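Local coordinates for protein beta-N-acetylhexosaminidase (Thermotoga neapolitana, PDB 5BZA) that probably hydrolyses terminal non-reducing N-acetyl-D-hexosamine residues from N-acetyl-beta-D-hexosaminides, as a member of glycoside hydrolase family 3, at residues Ala181-Glu184 / Glu185-Glu189; Arg195-Phe198 / Gln199-Val202. One frame throughout, in Å; residues are numbered along the deposited sequence.

Contact 1 (Ala181-Glu184 / Glu185-Glu189); sequences ASFE and ELWRE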
ATOM      1  N   ALA B 181      -4.146 -27.187 -29.920  1.00 13.77           N
ATOM      2  CA  ALA B 181      -4.558 -26.299 -30.993  1.00 15.63           C
ATOM      3  C   ALA B 181      -3.580 -26.324 -32.163  1.00 14.56           C
ATOM      4  O   ALA B 181      -2.359 -26.350 -31.979  1.00 12.74           O
ATOM      5  CB  ALA B 181      -4.707 -24.833 -30.450  1.00 16.42           C
ATOM      6  N   SER B 182      -4.123 -26.320 -33.373  1.00 19.08           N
ATOM      7  CA  SER B 182      -3.310 -26.118 -34.577  1.00 19.64           C
ATOM      8  C   SER B 182      -2.775 -24.681 -34.639  1.00 20.21           C
ATOM      9  O   SER B 182      -3.369 -23.758 -34.059  1.00 19.26           O
ATOM     10  CB  SER B 182      -4.134 -26.404 -35.811  1.00 21.36           C
ATOM     11  OG  SER B 182      -5.129 -25.395 -35.936  1.00 21.01           O
ATOM     12  N   PHE B 183      -1.700 -24.470 -35.385  1.00 18.86           N
ATOM     13  CA  PHE B 183      -1.151 -23.137 -35.510  1.00 17.53           C
ATOM     14  C   PHE B 183      -2.121 -22.118 -36.102  1.00 20.91           C
ATOM     15  O   PHE B 183      -2.084 -20.904 -35.766  1.00 15.84           O
ATOM     16  CB  PHE B 183       0.103 -23.116 -36.364  1.00 15.89           C
ATOM     17  CG  PHE B 183       0.611 -21.737 -36.553  1.00 17.68           C
ATOM     18  CD1 PHE B 183       1.205 -21.054 -35.477  1.00 19.89           C
ATOM     19  CD2 PHE B 183       0.411 -21.062 -37.746  1.00 20.80           C
ATOM     20  CE1 PHE B 183       1.649 -19.749 -35.631  1.00 19.30           C
ATOM     21  CE2 PHE B 183       0.852 -19.756 -37.893  1.00 21.22           C
ATOM     22  CZ  PHE B 183       1.468 -19.101 -36.838  1.00 19.19           C
ATOM     23  N   GLU B 184      -2.964 -22.581 -37.010  1.00 19.56           N
ATOM     24  CA  GLU B 184      -3.919 -21.656 -37.588  1.00 22.51           C
ATOM     25  C   GLU B 184      -4.871 -21.162 -36.475  1.00 20.53           C
ATOM     26  O   GLU B 184      -5.219 -19.974 -36.427  1.00 16.94           O
ATOM     27  CB  GLU B 184      -4.670 -22.335 -38.744  1.00 22.55           C
ATOM     28  CG  GLU B 184      -5.998 -21.668 -39.124  1.00 26.74           C
ATOM     29  CD  GLU B 184      -7.162 -22.138 -38.240  1.00 37.42           C
ATOM     30  OE1 GLU B 184      -7.185 -23.354 -37.892  1.00 41.78           O
ATOM     31  OE2 GLU B 184      -8.024 -21.289 -37.874  1.00 32.49           O
ATOM     32  N   GLU B 185      -5.234 -22.060 -35.561  1.00 16.62           N
ATOM     33  CA  GLU B 185      -6.063 -21.680 -34.417  1.00 19.47           C
ATOM     34  C   GLU B 185      -5.363 -20.774 -33.370  1.00 18.48           C
ATOM     35  O   GLU B 185      -5.982 -19.835 -32.860  1.00 17.61           O
ATOM     36  CB  GLU B 185      -6.576 -22.917 -33.718  1.00 18.76           C
ATOM     37  CG  GLU B 185      -7.596 -22.579 -32.670  1.00 26.54           C
ATOM     38  CD  GLU B 185      -7.902 -23.747 -31.787  1.00 28.50           C
ATOM     39  OE1 GLU B 185      -7.445 -24.860 -32.109  1.00 31.38           O
ATOM     40  OE2 GLU B 185      -8.578 -23.570 -30.764  1.00 35.89           O
ATOM     41  N   LEU B 186      -4.107 -21.079 -33.036  1.00 15.75           N
ATOM     42  CA  LEU B 186      -3.324 -20.232 -32.145  1.00 15.08           C
ATOM     43  C   LEU B 186      -3.221 -18.846 -32.739  1.00 14.86           C
ATOM     44  O   LEU B 186      -3.363 -17.828 -32.030  1.00 13.25           O
ATOM     45  CB  LEU B 186      -1.921 -20.794 -31.918  1.00 14.10           C
ATOM     46  CG  LEU B 186      -1.831 -22.075 -31.103  1.00 13.09           C
ATOM     47  CD1 LEU B 186      -0.368 -22.610 -31.037  1.00 14.94           C
ATOM     48  CD2 LEU B 186      -2.377 -21.818 -29.717  1.00 14.69           C
ATOM     49  N   TRP B 187      -2.947 -18.801 -34.045  1.00 15.19           N
ATOM     50  CA  TRP B 187      -2.826 -17.526 -34.738  1.00 13.95           C
ATOM     51  C   TRP B 187      -4.120 -16.727 -34.647  1.00 16.24           C
ATOM     52  O   TRP B 187      -4.093 -15.520 -34.413  1.00 12.13           O
ATOM     53  CB  TRP B 187      -2.479 -17.706 -36.190  1.00 14.69           C
ATOM     54  CG  TRP B 187      -2.257 -16.375 -36.905  1.00 14.38           C
ATOM     55  CD1 TRP B 187      -3.154 -15.690 -37.681  1.00 13.60           C
ATOM     56  CD2 TRP B 187      -1.056 -15.587 -36.887  1.00 13.37           C
ATOM     57  NE1 TRP B 187      -2.578 -14.515 -38.139  1.00 10.98           N
ATOM     58  CE2 TRP B 187      -1.289 -14.446 -37.687  1.00 11.12           C
ATOM     59  CE3 TRP B 187       0.202 -15.743 -36.273  1.00 14.91           C
ATOM     60  CZ2 TRP B 187      -0.314 -13.473 -37.904  1.00 12.55           C
ATOM     61  CZ3 TRP B 187       1.185 -14.759 -36.488  1.00 14.95           C
ATOM     62  CH2 TRP B 187       0.914 -13.641 -37.291  1.00 14.71           C
ATOM     63  N   ARG B 188      -5.245 -17.403 -34.851  1.00 16.40           N
ATOM     64  CA  ARG B 188      -6.543 -16.721 -34.832  1.00 18.02           C
ATOM     65  C   ARG B 188      -7.011 -16.258 -33.452  1.00 16.02           C
ATOM     66  O   ARG B 188      -7.764 -15.288 -33.340  1.00 15.65           O
ATOM     67  CB  ARG B 188      -7.627 -17.632 -35.394  1.00 15.39           C
ATOM     68  CG  ARG B 188      -7.654 -17.778 -36.897  1.00 25.44           C
ATOM     69  CD  ARG B 188      -9.038 -18.343 -37.307  1.00 37.01           C
ATOM     70  NE  ARG B 188      -9.252 -19.735 -36.862  1.00 34.31           N
ATOM     71  CZ  ARG B 188      -9.873 -20.101 -35.734  1.00 31.38           C
ATOM     72  NH1 ARG B 188     -10.007 -21.396 -35.441  1.00 29.87           N
ATOM     73  NH2 ARG B 188     -10.364 -19.183 -34.902  1.00 23.92           N
ATOM     74  N   GLU B 189      -6.588 -16.973 -32.411  1.00 14.53           N
ATOM     75  CA  GLU B 189      -7.169 -16.794 -31.092  1.00 15.05           C
ATOM     76  C   GLU B 189      -6.142 -16.395 -30.081  1.00 15.63           C
ATOM     77  O   GLU B 189      -6.029 -15.205 -29.764  1.00 11.56           O
ATOM     78  CB  GLU B 189      -7.857 -18.058 -30.658  1.00 15.62           C
ATOM     79  CG  GLU B 189      -8.838 -18.454 -31.699  1.00 18.19           C
ATOM     80  CD  GLU B 189      -9.535 -19.714 -31.364  1.00 23.23           C
ATOM     81  OE1 GLU B 189      -9.219 -20.337 -30.312  1.00 21.93           O
ATOM     82  OE2 GLU B 189     -10.355 -20.112 -32.210  1.00 27.86           O
TER
HETATM   83  O   HOH W   1      -6.666 -26.337 -33.877  1.00 22.89           O
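Leu186 N, Trp187 N and Arg188 N bond back to Ser182 O, Phe183 O and Glu184 O, the first of them at 3.0 Å and nearly straight, which winds the chain into the short helix 183-188. Ser182 is its N-cap: a chi1 of 68° swings OG toward the first turn, where it takes a weak bond from Glu185 N at 3.4 Å, a task suited to a short hydroxyl chain. A water bonds to Ser182 N and OG and lies doubtfully close to Glu185 OE1; the extended Glu185 chain lays its carboxylate along Ala181 CB. Glu185 and Glu189 form a zinc site seen in a crystal structure of this protein; here a cadmium ion lies close to the Glu185 side chain. Phe183 and Trp187, one turn apart, run side by side, CZ of the phenylalanine 3.6 Å from CE3 of the indole and the ring planes inclined at 45°; Phe183 also rests on Val231 of helix 225-235. Leu186 CD2 meets Ala181 CB at 3.9 Å on a buried side. Arg188 NH2 bridges to Glu189 OE2 at 2.8 Å, approaching on the anti side of the carboxylate, while Lys167 pairs with Glu189 OE1.

Contact 2 (Arg195-Phe198 / Gln199-Val202); sequences RRIF and QSRV
Gln199 N donates to Arg195 O at 3.0 Å, a bond of the i to i+4 kind that helix 192-198 uses. The Gln199 side chain then runs extended past the same carbonyl, its CG 3.5 Å from Arg195 O; a long amide chain suits this exposed place, since its methylenes can lie along the helix while the polar head remains at the surface.

Ser200 carries most of the chemistry. With chi1 at 76° its OG folds back toward the helix and gives its proton to Ile197 O at 2.7 Å, arriving in the carbonyl plane on a lone pair. Ser200 N binds the same oxygen at 3.1 Å but from well above that plane, 61° out of it, so one residue grips the carbonyl from two directions. A water is also 2.8 Å from Ile197 O, and an equal distance from Val202 O. Two residues further along, Val202 N donates to Ser200 OG at 3.1 Å, which makes an ST turn and swings the chain from the helix toward strand 205-208 of the TIM-barrel domain. With an alanine here instead of Ser200, Val202 N would probably lose its acceptor and Ile197 O its in-plane donor, and the turn could shift. Val202 itself, a branched apolar residue, is buried against Met144 and Met148 of helix 136-153, while on the helical side Phe198 stacks on Phe238 and Ile197 packs on Ile159.

A single hydroxyl, donating to Ile197 O and accepting from Val202 N, thus links a helical carbonyl to an amide of the following loop and ties the turn to the helix.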
ATOM      1  N   ARG B 195      -0.573 -10.094 -30.728  1.00 13.59           N
ATOM      2  CA  ARG B 195      -0.466  -9.342 -31.966  1.00 11.32           C
ATOM      3  C   ARG B 195      -0.915  -7.890 -31.754  1.00 12.54           C
ATOM      4  O   ARG B 195      -0.322  -6.942 -32.303  1.00 14.49           O
ATOM      5  CB  ARG B 195      -1.286 -10.030 -33.071  1.00  9.85           C
ATOM      6  CG  ARG B 195      -0.659 -11.360 -33.550  1.00 13.65           C
ATOM      7  CD  ARG B 195      -1.613 -12.296 -34.354  1.00 16.95           C
ATOM      8  NE  ARG B 195      -2.187 -11.644 -35.520  1.00 14.72           N
ATOM      9  CZ  ARG B 195      -3.410 -11.892 -35.988  1.00 21.93           C
ATOM     10  NH1 ARG B 195      -4.189 -12.809 -35.403  1.00 18.17           N
ATOM     11  NH2 ARG B 195      -3.855 -11.230 -37.053  1.00 22.89           N
ATOM     12  N   ARG B 196      -1.971  -7.722 -30.978  1.00 11.90           N
ATOM     13  CA  ARG B 196      -2.498  -6.392 -30.673  1.00 14.97           C
ATOM     14  C   ARG B 196      -1.439  -5.536 -29.976  1.00 10.83           C
ATOM     15  O   ARG B 196      -1.256  -4.332 -30.306  1.00  8.31           O
ATOM     16  CB  ARG B 196      -3.765  -6.487 -29.804  1.00 12.85           C
ATOM     17  CG  ARG B 196      -4.470  -5.104 -29.530  1.00 10.28           C
ATOM     18  CD  ARG B 196      -5.029  -4.458 -30.809  1.00 12.16           C
ATOM     19  NE  ARG B 196      -5.835  -5.407 -31.591  1.00 14.17           N
ATOM     20  CZ  ARG B 196      -7.105  -5.731 -31.348  1.00 14.75           C
ATOM     21  NH1 ARG B 196      -7.765  -5.149 -30.345  1.00  9.75           N
ATOM     22  NH2 ARG B 196      -7.717  -6.625 -32.138  1.00 10.95           N
ATOM     23  N   ILE B 197      -0.741  -6.140 -29.020  1.00 11.20           N
ATOM     24  CA  ILE B 197       0.307  -5.391 -28.336  1.00 10.96           C
ATOM     25  C   ILE B 197       1.464  -5.072 -29.319  1.00 11.16           C
ATOM     26  O   ILE B 197       1.992  -3.927 -29.330  1.00 11.91           O
ATOM     27  CB  ILE B 197       0.890  -6.133 -27.082  1.00 11.76           C
ATOM     28  CG1 ILE B 197      -0.217  -6.613 -26.106  1.00 12.85           C
ATOM     29  CG2 ILE B 197       2.009  -5.298 -26.434  1.00 10.15           C
ATOM     30  CD1 ILE B 197      -1.326  -5.631 -25.880  1.00 10.95           C
ATOM     31  N   PHE B 198       1.856  -6.057 -30.142  1.00 12.56           N
ATOM     32  CA  PHE B 198       3.022  -5.844 -31.045  1.00 15.62           C
ATOM     33  C   PHE B 198       2.796  -4.785 -32.132  1.00 13.00           C
ATOM     34  O   PHE B 198       3.750  -4.195 -32.621  1.00 12.60           O
ATOM     35  CB  PHE B 198       3.470  -7.155 -31.707  1.00 13.06           C
ATOM     36  CG  PHE B 198       3.845  -8.210 -30.726  1.00 10.71           C
ATOM     37  CD1 PHE B 198       4.486  -7.852 -29.529  1.00 10.88           C
ATOM     38  CD2 PHE B 198       3.571  -9.553 -30.978  1.00  9.79           C
ATOM     39  CE1 PHE B 198       4.868  -8.838 -28.591  1.00  9.80           C
ATOM     40  CE2 PHE B 198       3.914 -10.542 -30.047  1.00  8.94           C
ATOM     41  CZ  PHE B 198       4.554 -10.188 -28.844  1.00  8.79           C
ATOM     42  N   GLN B 199       1.536  -4.567 -32.505  1.00 11.38           N
ATOM     43  CA  GLN B 199       1.196  -3.555 -33.497  1.00 12.34           C
ATOM     44  C   GLN B 199       1.156  -2.146 -32.901  1.00 14.06           C
ATOM     45  O   GLN B 199       1.067  -1.178 -33.670  1.00 16.65           O
ATOM     46  CB  GLN B 199      -0.141  -3.885 -34.157  1.00 15.06           C
ATOM     47  CG  GLN B 199       0.014  -4.965 -35.208  1.00 18.36           C
ATOM     48  CD  GLN B 199      -1.301  -5.408 -35.811  1.00 24.85           C
ATOM     49  OE1 GLN B 199      -2.384  -5.153 -35.255  1.00 28.80           O
ATOM     50  NE2 GLN B 199      -1.216  -6.156 -36.910  1.00 22.12           N
ATOM     51  N   SER B 200       1.109  -2.026 -31.558  1.00 12.37           N
ATOM     52  CA  SER B 200       1.163  -0.708 -30.894  1.00 12.52           C
ATOM     53  C   SER B 200       2.589  -0.208 -30.791  1.00 11.64           C
ATOM     54  O   SER B 200       3.530  -0.886 -31.184  1.00 14.23           O
ATOM     55  CB  SER B 200       0.564  -0.768 -29.471  1.00 14.57           C
ATOM     56  OG  SER B 200       1.471  -1.392 -28.529  1.00  6.87           O
ATOM     57  N   ARG B 201       2.760   0.967 -30.197  1.00 14.72           N
ATOM     58  CA  ARG B 201       4.103   1.464 -29.877  1.00 15.74           C
ATOM     59  C   ARG B 201       4.420   1.393 -28.374  1.00 15.43           C
ATOM     60  O   ARG B 201       5.405   1.987 -27.955  1.00 16.49           O
ATOM     61  CB  ARG B 201       4.288   2.923 -30.353  1.00 12.27           C
ATOM     62  CG  ARG B 201       4.262   3.161 -31.881  1.00 13.79           C
ATOM     63  CD  ARG B 201       5.513   2.589 -32.572  1.00 15.37           C
ATOM     64  NE  ARG B 201       6.762   3.205 -32.102  1.00 14.61           N
ATOM     65  CZ  ARG B 201       7.977   2.959 -32.607  1.00 20.07           C
ATOM     66  NH1 ARG B 201       8.143   2.062 -33.583  1.00 26.61           N
ATOM     67  NH2 ARG B 201       9.052   3.580 -32.113  1.00 17.87           N
ATOM     68  N   VAL B 202       3.661   0.616 -27.586  1.00 12.07           N
ATOM     69  CA  VAL B 202       4.035   0.420 -26.192  1.00 12.11           C
ATOM     70  C   VAL B 202       5.228  -0.515 -26.118  1.00 11.06           C
ATOM     71  O   VAL B 202       5.232  -1.594 -26.730  1.00 11.15           O
ATOM     72  CB  VAL B 202       2.900  -0.193 -25.325  1.00 12.20           C
ATOM     73  CG1 VAL B 202       3.386  -0.418 -23.887  1.00  7.95           C
ATOM     74  CG2 VAL B 202       1.698   0.702 -25.292  1.00 10.91           C
TER
HETATM   75  O   HOH W   2       4.652  -3.084 -29.048  1.00 14.12           O

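How the contacts relate
Contacts 1 and 2 lie in successive helices of one family 3 domain, their centres about 19 Å apart. Contact 1 is partly buried and runs from the N-cap through its short helix; contact 2 is a surface contact where the other helix passes into a loop. Serine serves both, accepting a weak bond from an amide in the first and linking a helical carbonyl to the turn in the second. Charged and aromatic pairs mark 181-189, whereas within 195-202 the bonds run between backbone groups and one hydroxyl, its charged and aromatic side chains finding partners elsewhere. The helices touch where Arg195 NH1 comes 2.9 Å from Trp187 O, its guanidinium also forming a cation-pi pair with the indole.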